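Local coordinates for fimbriae-associated protein FAP1 (Streptococcus parasanguinis, PDB 2X12), which probably serves as the adhesive subunit of cell-wall-anchored serine-rich fimbriae, through which the bacterium attaches to surfaces and forms biofilms, at residues Tyr163-Gly168 against Thr328-Tyr333; Lys174-Ser179 against Val195-Thr200; Gly159-Tyr164 against Thr317-Ile322. One frame throughout, in Å; residues are numbered along the deposited sequence.

Contact 1. Residues Tyr163-Gly168 against Thr328-Tyr333; sequences YYWAGG and TAIGGY
Gly332 O is gripped by one hydrogen bond, from Tyr163 N at 2.8 Å, somewhat bent (N-H...O 150°) and with the donor above the carbonyl plane. A longer return bond, Gly332 N to Tyr163 O at 3.2 Å, makes the two residues an antiparallel hydrogen-bonded pair. The Tyr163 ring swings back beside its own backbone N (chi1 -72°), bringing the CD2 edge to Gly332 O, which lies in the ring plane. Beyond this pair Trp165 takes over. Its CG is anti to the backbone N (chi1 171°), so the indole lies flat along the backbone of Thr328-Ile330. Ala329 CA stands 3.9 Å from the centroid of the five-membered ring, almost on its normal, a CH-pi contact, while Ala329 N sits above the centre of the indole. Thr328 OG1 reaches CZ2 of Trp165 at 3.2 Å, and Ile330 CB packs obliquely against Trp165 CE3 at 3.8 Å. Gly167 N lies toward the rim of the opposite face. Together these contacts attach the short strand 162-163 to the 330-336 strand of an antiparallel sheet, with the Trp165 indole laid over the corner the chain turns at Ala329, ahead of that strand.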
ATOM      1  N   TYR A 163       8.601  -0.829  -2.092  1.00 32.05           N
ATOM      2  CA  TYR A 163       8.735   0.362  -2.898  1.00 32.09           C
ATOM      3  C   TYR A 163       8.951   1.581  -2.021  1.00 31.77           C
ATOM      4  O   TYR A 163       8.198   1.766  -1.050  1.00 31.68           O
ATOM      5  CB  TYR A 163       7.470   0.562  -3.669  1.00 30.99           C
ATOM      6  CG  TYR A 163       7.237  -0.423  -4.798  1.00 33.20           C
ATOM      7  CD1 TYR A 163       7.745  -0.202  -6.066  1.00 36.06           C
ATOM      8  CD2 TYR A 163       6.450  -1.529  -4.626  1.00 34.79           C
ATOM      9  CE1 TYR A 163       7.501  -1.076  -7.127  1.00 37.64           C
ATOM     10  CE2 TYR A 163       6.186  -2.406  -5.700  1.00 36.42           C
ATOM     11  CZ  TYR A 163       6.731  -2.177  -6.942  1.00 37.48           C
ATOM     12  OH  TYR A 163       6.491  -3.037  -7.992  1.00 38.61           O
ATOM     13  N   TYR A 164       9.942   2.409  -2.358  1.00 31.90           N
ATOM     14  CA  TYR A 164      10.340   3.487  -1.492  1.00 32.60           C
ATOM     15  C   TYR A 164       9.996   4.820  -2.134  1.00 32.81           C
ATOM     16  O   TYR A 164       9.358   4.884  -3.176  1.00 32.64           O
ATOM     17  CB  TYR A 164      11.829   3.396  -1.179  1.00 34.82           C
ATOM     18  CG  TYR A 164      12.213   2.088  -0.510  1.00 37.93           C
ATOM     19  CD1 TYR A 164      12.484   2.010   0.858  1.00 41.24           C
ATOM     20  CD2 TYR A 164      12.303   0.917  -1.258  1.00 40.44           C
ATOM     21  CE1 TYR A 164      12.842   0.773   1.465  1.00 44.61           C
ATOM     22  CE2 TYR A 164      12.647  -0.307  -0.679  1.00 42.97           C
ATOM     23  CZ  TYR A 164      12.908  -0.391   0.682  1.00 44.76           C
ATOM     24  OH  TYR A 164      13.209  -1.646   1.185  1.00 44.38           O
ATOM     25  N   TRP A 165      10.414   5.902  -1.506  1.00 33.79           N
ATOM     26  CA  TRP A 165      10.197   7.237  -2.041  1.00 34.32           C
ATOM     27  C   TRP A 165      11.519   8.026  -2.026  1.00 36.71           C
ATOM     28  O   TRP A 165      12.139   8.218  -0.988  1.00 37.31           O
ATOM     29  CB  TRP A 165       9.115   7.923  -1.203  1.00 33.61           C
ATOM     30  CG  TRP A 165       8.891   9.350  -1.456  1.00 33.90           C
ATOM     31  CD1 TRP A 165       9.367  10.383  -0.731  1.00 34.55           C
ATOM     32  CD2 TRP A 165       8.098   9.913  -2.491  1.00 35.55           C
ATOM     33  NE1 TRP A 165       8.954  11.565  -1.258  1.00 35.92           N
ATOM     34  CE2 TRP A 165       8.169  11.313  -2.348  1.00 35.90           C
ATOM     35  CE3 TRP A 165       7.371   9.375  -3.563  1.00 34.61           C
ATOM     36  CZ2 TRP A 165       7.526  12.182  -3.210  1.00 35.87           C
ATOM     37  CZ3 TRP A 165       6.745  10.234  -4.414  1.00 36.30           C
ATOM     38  CH2 TRP A 165       6.826  11.634  -4.233  1.00 36.82           C
ATOM     39  N   ALA A 166      11.975   8.401  -3.205  1.00 38.77           N
ATOM     40  CA  ALA A 166      12.914   9.504  -3.363  1.00 42.36           C
ATOM     41  C   ALA A 166      11.996  10.623  -3.671  1.00 43.01           C
ATOM     42  O   ALA A 166      10.979  10.395  -4.373  1.00 43.53           O
ATOM     43  CB  ALA A 166      13.841   9.310  -4.569  1.00 44.32           C
ATOM     44  N   GLY A 167      12.343  11.811  -3.196  1.00 44.10           N
ATOM     45  CA  GLY A 167      11.518  12.974  -3.489  1.00 44.86           C
ATOM     46  C   GLY A 167      12.232  13.614  -4.634  1.00 47.07           C
ATOM     47  O   GLY A 167      12.295  13.041  -5.719  1.00 45.97           O
ATOM     48  N   GLY A 168      12.845  14.760  -4.375  1.00 49.99           N
ATOM     49  CA  GLY A 168      13.764  15.315  -5.349  1.00 53.90           C
ATOM     50  C   GLY A 168      15.183  14.730  -5.259  1.00 55.76           C
ATOM     51  O   GLY A 168      16.155  15.422  -5.658  1.00 60.29           O
ATOM     52  N   THR A 328       2.523  12.433  -2.720  1.00 25.76           N
ATOM     53  CA  THR A 328       3.852  12.497  -2.154  1.00 25.93           C
ATOM     54  C   THR A 328       3.943  11.454  -1.041  1.00 25.01           C
ATOM     55  O   THR A 328       2.955  10.812  -0.705  1.00 23.67           O
ATOM     56  CB  THR A 328       4.194  13.941  -1.664  1.00 27.11           C
ATOM     57  OG1 THR A 328       5.610  14.123  -1.500  1.00 27.98           O
ATOM     58  CG2 THR A 328       3.494  14.216  -0.373  1.00 27.46           C
ATOM     59  N   ALA A 329       5.148  11.299  -0.492  1.00 25.51           N
ATOM     60  CA  ALA A 329       5.471  10.237   0.471  1.00 25.09           C
ATOM     61  C   ALA A 329       4.859   8.906   0.065  1.00 23.69           C
ATOM     62  O   ALA A 329       4.263   8.245   0.871  1.00 22.81           O
ATOM     63  CB  ALA A 329       5.024  10.601   1.830  1.00 25.43           C
ATOM     64  N   ILE A 330       4.993   8.525  -1.197  1.00 23.32           N
ATOM     65  CA  ILE A 330       4.442   7.251  -1.629  1.00 22.94           C
ATOM     66  C   ILE A 330       5.339   6.073  -1.318  1.00 24.10           C
ATOM     67  O   ILE A 330       6.553   6.123  -1.488  1.00 26.24           O
ATOM     68  CB  ILE A 330       4.233   7.238  -3.106  1.00 22.66           C
ATOM     69  CG1 ILE A 330       3.215   8.315  -3.476  1.00 23.92           C
ATOM     70  CG2 ILE A 330       3.768   5.904  -3.511  1.00 21.32           C
ATOM     71  CD1 ILE A 330       3.090   8.591  -4.966  1.00 23.92           C
ATOM     72  N   GLY A 331       4.763   4.980  -0.865  1.00 24.44           N
ATOM     73  CA  GLY A 331       5.547   3.759  -0.667  1.00 24.99           C
ATOM     74  C   GLY A 331       4.589   2.617  -0.529  1.00 24.95           C
ATOM     75  O   GLY A 331       3.373   2.829  -0.435  1.00 24.58           O
ATOM     76  N   GLY A 332       5.112   1.402  -0.524  1.00 25.86           N
ATOM     77  CA  GLY A 332       4.225   0.268  -0.514  1.00 25.82           C
ATOM     78  C   GLY A 332       4.879  -1.006  -0.923  1.00 27.21           C
ATOM     79  O   GLY A 332       6.114  -1.108  -0.950  1.00 30.28           O
ATOM     80  N   TYR A 333       4.073  -1.998  -1.244  1.00 26.70           N
ATOM     81  CA  TYR A 333       4.604  -3.303  -1.440  1.00 27.61           C
ATOM     82  C   TYR A 333       3.799  -4.012  -2.455  1.00 28.01           C
ATOM     83  O   TYR A 333       2.611  -3.760  -2.577  1.00 28.54           O
ATOM     84  CB  TYR A 333       4.505  -4.037  -0.138  1.00 28.26           C
ATOM     85  CG  TYR A 333       5.420  -5.214  -0.033  1.00 29.78           C
ATOM     86  CD1 TYR A 333       5.021  -6.453  -0.411  1.00 31.04           C
ATOM     87  CD2 TYR A 333       6.696  -5.074   0.455  1.00 30.72           C
ATOM     88  CE1 TYR A 333       5.873  -7.539  -0.272  1.00 33.50           C
ATOM     89  CE2 TYR A 333       7.545  -6.129   0.560  1.00 32.40           C
ATOM     90  CZ  TYR A 333       7.141  -7.370   0.210  1.00 33.93           C
ATOM     91  OH  TYR A 333       8.035  -8.434   0.342  1.00 36.69           O
TER

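Contact 2. Residues Lys174-Ser179 against Val195-Thr200; sequences KNPISS and VEYDPT
Three backbone hydrogen bonds join the segments. Asp198 N gives an almost straight bond to Pro176 O (2.9 Å, 177°). Ser178 N reaches Glu196 O at 2.9 Å, bent at the hydrogen (131°), with the nitrogen lying nearly along the C=O axis. Glu196 N points at Ser179 O at 3.0 Å, in the carbonyl plane. Two CA-H...O contacts supplement them, Tyr197 CA to Pro176 O and Val195 CA to Ser179 O. Between Ile177, a non-hydrogen-bonded partner of Tyr197, and Ser179, a hydrogen-bonded partner of Glu196, the register slips by one residue, so that two residues, Ser178 and Ser179, stand opposite the single Glu196. This is a classic beta bulge, placed near the open end of the antiparallel hairpin formed by strands 177-185 and 190-197. Just before it, Ile177 N bonds back to Asn175 OD1 in an Asx turn immediately ahead of strand 177-185.

Apolar packing centres on Tyr197. With CG anti to the backbone N (chi1 -175°), its ring crosses Pro176 obliquely, CE1 touching Pro176 CB at 3.7 Å, while Pro176 O lies near the ring plane at the CD1 edge. Pro199 CD rests over the centre of one ring face. The phenol is anchored at its far end too, since its OH is hydrogen-bonded to Ala329 O and Thr294 OG1. Ile177 CG1 meets Val195 CG1 more loosely, at 4.2 Å.

On the sheet face bearing Ser179 and Glu196, the contacts are polar atom against carbon: Ser179 OG lies 3.4 Å from Glu196 CG. The glutamate chain bends at chi2, and its carboxylate turns away to Thr269 OG1, which bonds OE1. Ser178, exposed, sets its CB against Glu196 CB and its OG beside Asp198 CB.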
ATOM      1  N   LYS A 174      13.693   6.904   1.144  1.00 40.21           N
ATOM      2  CA  LYS A 174      12.960   6.827   2.394  1.00 39.90           C
ATOM      3  C   LYS A 174      11.776   5.891   2.302  1.00 37.30           C
ATOM      4  O   LYS A 174      11.156   5.804   1.249  1.00 34.60           O
ATOM      5  CB  LYS A 174      12.512   8.228   2.796  1.00 40.82           C
ATOM      6  CG  LYS A 174      13.429   8.811   3.837  1.00 45.90           C
ATOM      7  CD  LYS A 174      13.859  10.248   3.613  1.00 50.33           C
ATOM      8  CE  LYS A 174      14.510  10.733   4.939  1.00 56.36           C
ATOM      9  NZ  LYS A 174      15.623  11.706   4.736  1.00 60.46           N
ATOM     10  N   ASN A 175      11.509   5.193   3.419  1.00 37.82           N
ATOM     11  CA  ASN A 175      10.436   4.195   3.535  1.00 36.15           C
ATOM     12  C   ASN A 175       9.349   4.711   4.413  1.00 35.47           C
ATOM     13  O   ASN A 175       9.540   4.872   5.594  1.00 37.54           O
ATOM     14  CB  ASN A 175      10.925   2.910   4.187  1.00 37.54           C
ATOM     15  CG  ASN A 175       9.848   1.862   4.241  1.00 37.79           C
ATOM     16  OD1 ASN A 175       8.811   2.013   3.588  1.00 40.03           O
ATOM     17  ND2 ASN A 175      10.074   0.796   5.008  1.00 38.76           N
ATOM     18  N   PRO A 176       8.188   4.958   3.853  1.00 33.29           N
ATOM     19  CA  PRO A 176       7.078   5.445   4.643  1.00 33.72           C
ATOM     20  C   PRO A 176       6.150   4.324   5.127  1.00 33.26           C
ATOM     21  O   PRO A 176       5.074   4.608   5.617  1.00 33.37           O
ATOM     22  CB  PRO A 176       6.337   6.296   3.642  1.00 32.93           C
ATOM     23  CG  PRO A 176       6.551   5.629   2.356  1.00 30.75           C
ATOM     24  CD  PRO A 176       7.895   4.981   2.418  1.00 31.38           C
ATOM     25  N   ILE A 177       6.542   3.066   4.960  1.00 32.42           N
ATOM     26  CA  ILE A 177       5.766   1.971   5.504  1.00 32.73           C
ATOM     27  C   ILE A 177       6.422   1.375   6.785  1.00 35.27           C
ATOM     28  O   ILE A 177       7.449   0.689   6.699  1.00 35.95           O
ATOM     29  CB  ILE A 177       5.512   0.894   4.411  1.00 30.38           C
ATOM     30  CG1 ILE A 177       4.284   1.272   3.636  1.00 30.01           C
ATOM     31  CG2 ILE A 177       5.220  -0.438   5.026  1.00 29.87           C
ATOM     32  CD1 ILE A 177       4.523   2.245   2.626  1.00 30.67           C
ATOM     33  N   SER A 178       5.823   1.641   7.950  1.00 37.38           N
ATOM     34  CA  SER A 178       6.274   1.010   9.203  1.00 40.69           C
ATOM     35  C   SER A 178       6.045  -0.498   9.127  1.00 40.09           C
ATOM     36  O   SER A 178       6.853  -1.251   9.596  1.00 41.48           O
ATOM     37  CB  SER A 178       5.539   1.525  10.482  1.00 43.62           C
ATOM     38  OG  SER A 178       5.189   2.909  10.454  1.00 44.49           O
ATOM     39  N   SER A 179       4.923  -0.936   8.566  1.00 38.64           N
ATOM     40  CA  SER A 179       4.586  -2.371   8.592  1.00 38.55           C
ATOM     41  C   SER A 179       3.396  -2.742   7.688  1.00 36.34           C
ATOM     42  O   SER A 179       2.512  -1.941   7.413  1.00 36.04           O
ATOM     43  CB  SER A 179       4.270  -2.810  10.035  1.00 41.27           C
ATOM     44  OG  SER A 179       2.890  -2.722  10.296  1.00 40.81           O
ATOM     45  N   VAL A 195      -2.034  -1.664   7.029  1.00 35.60           N
ATOM     46  CA  VAL A 195      -0.832  -0.941   6.620  1.00 34.34           C
ATOM     47  C   VAL A 195      -0.638   0.213   7.592  1.00 36.41           C
ATOM     48  O   VAL A 195      -1.565   0.957   7.944  1.00 37.89           O
ATOM     49  CB  VAL A 195      -0.924  -0.420   5.161  1.00 32.57           C
ATOM     50  CG1 VAL A 195       0.297   0.393   4.776  1.00 30.44           C
ATOM     51  CG2 VAL A 195      -1.094  -1.585   4.196  1.00 30.89           C
ATOM     52  N   GLU A 196       0.576   0.311   8.085  1.00 37.35           N
ATOM     53  CA  GLU A 196       0.941   1.373   8.967  1.00 38.72           C
ATOM     54  C   GLU A 196       1.814   2.279   8.160  1.00 36.72           C
ATOM     55  O   GLU A 196       2.971   1.946   7.898  1.00 37.20           O
ATOM     56  CB  GLU A 196       1.717   0.831  10.146  1.00 41.93           C
ATOM     57  CG  GLU A 196       0.897  -0.059  11.084  1.00 46.94           C
ATOM     58  CD  GLU A 196      -0.283   0.642  11.785  1.00 52.44           C
ATOM     59  OE1 GLU A 196      -0.555   1.842  11.494  1.00 54.69           O
ATOM     60  OE2 GLU A 196      -0.938  -0.037  12.631  1.00 56.40           O
ATOM     61  N   TYR A 197       1.222   3.405   7.764  1.00 34.81           N
ATOM     62  CA  TYR A 197       1.839   4.464   6.977  1.00 33.22           C
ATOM     63  C   TYR A 197       2.369   5.577   7.882  1.00 34.88           C
ATOM     64  O   TYR A 197       1.667   6.046   8.760  1.00 35.60           O
ATOM     65  CB  TYR A 197       0.774   5.025   6.040  1.00 31.01           C
ATOM     66  CG  TYR A 197       1.187   6.078   5.019  1.00 29.34           C
ATOM     67  CD1 TYR A 197       2.383   6.011   4.326  1.00 28.46           C
ATOM     68  CD2 TYR A 197       0.313   7.095   4.681  1.00 29.49           C
ATOM     69  CE1 TYR A 197       2.689   6.947   3.330  1.00 28.07           C
ATOM     70  CE2 TYR A 197       0.610   8.042   3.689  1.00 29.22           C
ATOM     71  CZ  TYR A 197       1.801   7.979   3.016  1.00 28.32           C
ATOM     72  OH  TYR A 197       2.102   8.957   2.063  1.00 25.78           O
ATOM     73  N   ASP A 198       3.618   5.979   7.666  1.00 36.07           N
ATOM     74  CA  ASP A 198       4.247   7.076   8.415  1.00 38.76           C
ATOM     75  C   ASP A 198       4.969   8.076   7.531  1.00 37.34           C
ATOM     76  O   ASP A 198       6.159   8.000   7.335  1.00 38.65           O
ATOM     77  CB  ASP A 198       5.256   6.514   9.416  1.00 42.15           C
ATOM     78  CG  ASP A 198       5.879   7.593  10.264  1.00 47.59           C
ATOM     79  OD1 ASP A 198       5.237   8.662  10.445  1.00 51.14           O
ATOM     80  OD2 ASP A 198       7.014   7.381  10.738  1.00 54.64           O
ATOM     81  N   PRO A 199       4.256   9.033   6.996  1.00 36.31           N
ATOM     82  CA  PRO A 199       4.897   9.976   6.107  1.00 35.84           C
ATOM     83  C   PRO A 199       5.630  11.070   6.865  1.00 37.83           C
ATOM     84  O   PRO A 199       6.285  11.907   6.296  1.00 37.23           O
ATOM     85  CB  PRO A 199       3.725  10.529   5.302  1.00 33.93           C
ATOM     86  CG  PRO A 199       2.577  10.349   6.151  1.00 34.67           C
ATOM     87  CD  PRO A 199       2.802   9.110   6.917  1.00 35.95           C
ATOM     88  N   THR A 200       5.508  11.008   8.164  1.00 40.80           N
ATOM     89  CA  THR A 200       6.071  11.942   9.086  1.00 43.43           C
ATOM     90  C   THR A 200       7.520  12.246   8.885  1.00 45.23           C
ATOM     91  O   THR A 200       7.954  13.337   9.228  1.00 46.12           O
ATOM     92  CB  THR A 200       5.824  11.367  10.470  1.00 46.16           C
ATOM     93  OG1 THR A 200       4.518  11.792  10.839  1.00 45.21           O
ATOM     94  CG2 THR A 200       6.900  11.736  11.550  1.00 50.67           C
TER

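Contact 3. Residues Gly159-Tyr164 against Thr317-Ile322; sequences GGTQYY and TAPYVI
The tight part of this contact is the backbone of Tyr164, held from both ends by Pro319-Val321, together with the Pro319 ring. Tyr164 N donates to Pro319 O at 3.0 Å (163°), in the carbonyl plane, and Tyr164 O accepts from Val321 N at 3.0 Å, this donor standing above its plane. These two bonds, to the residues flanking Tyr320, make a single backbone bridge between Tyr164 and Tyr320; Tyr320 CA adds a CA-H...O contact to Tyr164 O at 3.3 Å. The Tyr164 side chain leaves beside its backbone N (chi1 -59°), which places CD2 and CE2 on Ala318 CB, with CE2 at 3.7 Å, and leaves Pro319 O in the ring plane at the edge. Tyr313 meets the same ring. Pro319 CG presses in 3.3 Å from Gln162 O and 3.8 Å from Thr161 CG2. Packing is looser around Tyr163, whose ring crosses Pro319 at about a right angle with CD1 4.1 Å from Pro319 CG. Val321 CG2 stays 4.3 Å from Tyr163 CB. The end of Gln162 leads away toward Asn175, that of Tyr320 toward Ala166 and Ala170, and the exposed Thr317 is poorly ordered. A separate two-stranded antiparallel sheet, 307-311 with 318-322, is thus docked through one backbone bridge at Tyr164, beside strand 162-163.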
ATOM      1  N   GLY A 159       9.063 -13.487  -2.995  1.00 43.40           N
ATOM      2  CA  GLY A 159       8.493 -12.906  -4.181  1.00 43.20           C
ATOM      3  C   GLY A 159       8.092 -11.493  -3.901  1.00 41.21           C
ATOM      4  O   GLY A 159       7.738 -11.112  -2.759  1.00 40.34           O
ATOM      5  N   GLY A 160       8.121 -10.683  -4.939  1.00 41.81           N
ATOM      6  CA  GLY A 160       7.679  -9.291  -4.742  1.00 39.86           C
ATOM      7  C   GLY A 160       8.473  -8.389  -3.786  1.00 38.81           C
ATOM      8  O   GLY A 160       9.304  -8.834  -3.011  1.00 39.17           O
ATOM      9  N   THR A 161       8.049  -7.125  -3.797  1.00 37.39           N
ATOM     10  CA  THR A 161       8.899  -5.955  -3.882  1.00 37.22           C
ATOM     11  C   THR A 161       8.441  -4.880  -2.946  1.00 35.26           C
ATOM     12  O   THR A 161       7.255  -4.643  -2.857  1.00 34.53           O
ATOM     13  CB  THR A 161       8.729  -5.411  -5.276  1.00 37.67           C
ATOM     14  OG1 THR A 161       8.845  -6.508  -6.193  1.00 40.75           O
ATOM     15  CG2 THR A 161       9.773  -4.375  -5.587  1.00 39.17           C
ATOM     16  N   GLN A 162       9.364  -4.251  -2.223  1.00 35.65           N
ATOM     17  CA  GLN A 162       9.030  -3.092  -1.408  1.00 34.38           C
ATOM     18  C   GLN A 162       9.387  -1.876  -2.235  1.00 33.86           C
ATOM     19  O   GLN A 162      10.366  -1.894  -2.977  1.00 35.46           O
ATOM     20  CB  GLN A 162       9.783  -3.088  -0.077  1.00 35.50           C
ATOM     21  CG  GLN A 162       9.176  -2.050   0.886  1.00 37.74           C
ATOM     22  CD  GLN A 162       9.216  -2.428   2.392  1.00 42.49           C
ATOM     23  OE1 GLN A 162       9.936  -3.347   2.812  1.00 44.47           O
ATOM     24  NE2 GLN A 162       8.432  -1.691   3.213  1.00 43.28           N
ATOM     25  N   TYR A 163       8.601  -0.829  -2.092  1.00 32.05           N
ATOM     26  CA  TYR A 163       8.735   0.362  -2.898  1.00 32.09           C
ATOM     27  C   TYR A 163       8.951   1.581  -2.021  1.00 31.77           C
ATOM     28  O   TYR A 163       8.198   1.766  -1.050  1.00 31.68           O
ATOM     29  CB  TYR A 163       7.470   0.562  -3.669  1.00 30.99           C
ATOM     30  CG  TYR A 163       7.237  -0.423  -4.798  1.00 33.20           C
ATOM     31  CD1 TYR A 163       7.745  -0.202  -6.066  1.00 36.06           C
ATOM     32  CD2 TYR A 163       6.450  -1.529  -4.626  1.00 34.79           C
ATOM     33  CE1 TYR A 163       7.501  -1.076  -7.127  1.00 37.64           C
ATOM     34  CE2 TYR A 163       6.186  -2.406  -5.700  1.00 36.42           C
ATOM     35  CZ  TYR A 163       6.731  -2.177  -6.942  1.00 37.48           C
ATOM     36  OH  TYR A 163       6.491  -3.037  -7.992  1.00 38.61           O
ATOM     37  N   TYR A 164       9.942   2.409  -2.358  1.00 31.90           N
ATOM     38  CA  TYR A 164      10.340   3.487  -1.492  1.00 32.60           C
ATOM     39  C   TYR A 164       9.996   4.820  -2.134  1.00 32.81           C
ATOM     40  O   TYR A 164       9.358   4.884  -3.176  1.00 32.64           O
ATOM     41  CB  TYR A 164      11.829   3.396  -1.179  1.00 34.82           C
ATOM     42  CG  TYR A 164      12.213   2.088  -0.510  1.00 37.93           C
ATOM     43  CD1 TYR A 164      12.484   2.010   0.858  1.00 41.24           C
ATOM     44  CD2 TYR A 164      12.303   0.917  -1.258  1.00 40.44           C
ATOM     45  CE1 TYR A 164      12.842   0.773   1.465  1.00 44.61           C
ATOM     46  CE2 TYR A 164      12.647  -0.307  -0.679  1.00 42.97           C
ATOM     47  CZ  TYR A 164      12.908  -0.391   0.682  1.00 44.76           C
ATOM     48  OH  TYR A 164      13.209  -1.646   1.185  1.00 44.38           O
ATOM     49  N   THR A 317      19.336  -2.183  -4.378  1.00 64.05           N
ATOM     50  CA  THR A 317      18.936  -1.403  -5.497  1.00 61.53           C
ATOM     51  C   THR A 317      17.489  -1.493  -5.221  1.00 55.68           C
ATOM     52  O   THR A 317      16.876  -2.540  -5.369  1.00 54.52           O
ATOM     53  CB  THR A 317      19.299  -2.037  -6.822  1.00 64.33           C
ATOM     54  OG1 THR A 317      19.457  -3.446  -6.608  1.00 65.33           O
ATOM     55  CG2 THR A 317      20.603  -1.364  -7.422  1.00 68.13           C
ATOM     56  N   ALA A 318      16.980  -0.400  -4.696  1.00 52.02           N
ATOM     57  CA  ALA A 318      15.637  -0.340  -4.209  1.00 46.79           C
ATOM     58  C   ALA A 318      14.834   0.491  -5.171  1.00 43.62           C
ATOM     59  O   ALA A 318      15.177   1.628  -5.459  1.00 44.62           O
ATOM     60  CB  ALA A 318      15.637   0.309  -2.830  1.00 46.00           C
ATOM     61  N   PRO A 319      13.743  -0.052  -5.652  1.00 39.84           N
ATOM     62  CA  PRO A 319      12.922   0.748  -6.524  1.00 37.73           C
ATOM     63  C   PRO A 319      12.183   1.853  -5.772  1.00 34.18           C
ATOM     64  O   PRO A 319      11.747   1.656  -4.649  1.00 31.87           O
ATOM     65  CB  PRO A 319      11.901  -0.269  -7.034  1.00 36.62           C
ATOM     66  CG  PRO A 319      11.699  -1.151  -5.880  1.00 36.27           C
ATOM     67  CD  PRO A 319      13.030  -1.233  -5.164  1.00 38.79           C
ATOM     68  N   TYR A 320      11.999   2.996  -6.410  1.00 33.36           N
ATOM     69  CA  TYR A 320      11.190   4.030  -5.797  1.00 30.82           C
ATOM     70  C   TYR A 320      10.126   4.498  -6.719  1.00 29.82           C
ATOM     71  O   TYR A 320      10.304   4.384  -7.935  1.00 31.84           O
ATOM     72  CB  TYR A 320      12.046   5.213  -5.350  1.00 31.64           C
ATOM     73  CG  TYR A 320      12.815   5.939  -6.403  1.00 31.79           C
ATOM     74  CD1 TYR A 320      14.147   5.632  -6.641  1.00 34.78           C
ATOM     75  CD2 TYR A 320      12.248   6.984  -7.102  1.00 30.33           C
ATOM     76  CE1 TYR A 320      14.881   6.315  -7.586  1.00 37.99           C
ATOM     77  CE2 TYR A 320      12.976   7.682  -8.054  1.00 33.49           C
ATOM     78  CZ  TYR A 320      14.293   7.350  -8.285  1.00 37.17           C
ATOM     79  OH  TYR A 320      15.022   8.029  -9.225  1.00 41.19           O
ATOM     80  N   VAL A 321       9.043   5.046  -6.141  1.00 27.47           N
ATOM     81  CA  VAL A 321       7.929   5.622  -6.925  1.00 26.71           C
ATOM     82  C   VAL A 321       8.061   7.111  -7.252  1.00 27.19           C
ATOM     83  O   VAL A 321       8.493   7.923  -6.404  1.00 28.18           O
ATOM     84  CB  VAL A 321       6.599   5.456  -6.188  1.00 24.82           C
ATOM     85  CG1 VAL A 321       5.476   6.171  -6.964  1.00 22.94           C
ATOM     86  CG2 VAL A 321       6.286   3.975  -5.985  1.00 24.36           C
ATOM     87  N   ILE A 322       7.696   7.452  -8.480  1.00 27.72           N
ATOM     88  CA  ILE A 322       7.588   8.832  -8.904  1.00 28.91           C
ATOM     89  C   ILE A 322       6.107   9.180  -8.982  1.00 28.50           C
ATOM     90  O   ILE A 322       5.283   8.429  -9.567  1.00 29.10           O
ATOM     91  CB  ILE A 322       8.214   9.064 -10.271  1.00 31.46           C
ATOM     92  CG1 ILE A 322       9.747   9.009 -10.182  1.00 33.66           C
ATOM     93  CG2 ILE A 322       7.761  10.414 -10.851  1.00 32.05           C
ATOM     94  CD1 ILE A 322      10.445   8.458 -11.453  1.00 35.21           C
TER

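Overall arrangement
From the N terminus, Gly159-Gly168 comes first and serves two contacts, with Tyr163 and Tyr164 common to both. Contact 3 closes a loop of some 150 residues by reaching Thr317-Ile322; contact 1 reaches further, to Thr328-Tyr333; both loops start from the same stretch, and the Tyr164-Tyr320 pairing lies within the Tyr163-Gly332 one. Contact 2 closes a short local hairpin lying within both. Contact 1 adds strand 162-163 to the large sheet through 330-336, contact 3 hangs the small 307-311/318-322 sheet beside it, and contact 2 belongs to the five-stranded sheet. Ile177 packs on Gly331-Gly332, and Trp165 N bonds to Lys174 O, so the sheets and the intervening loop meet between contacts 1 and 2.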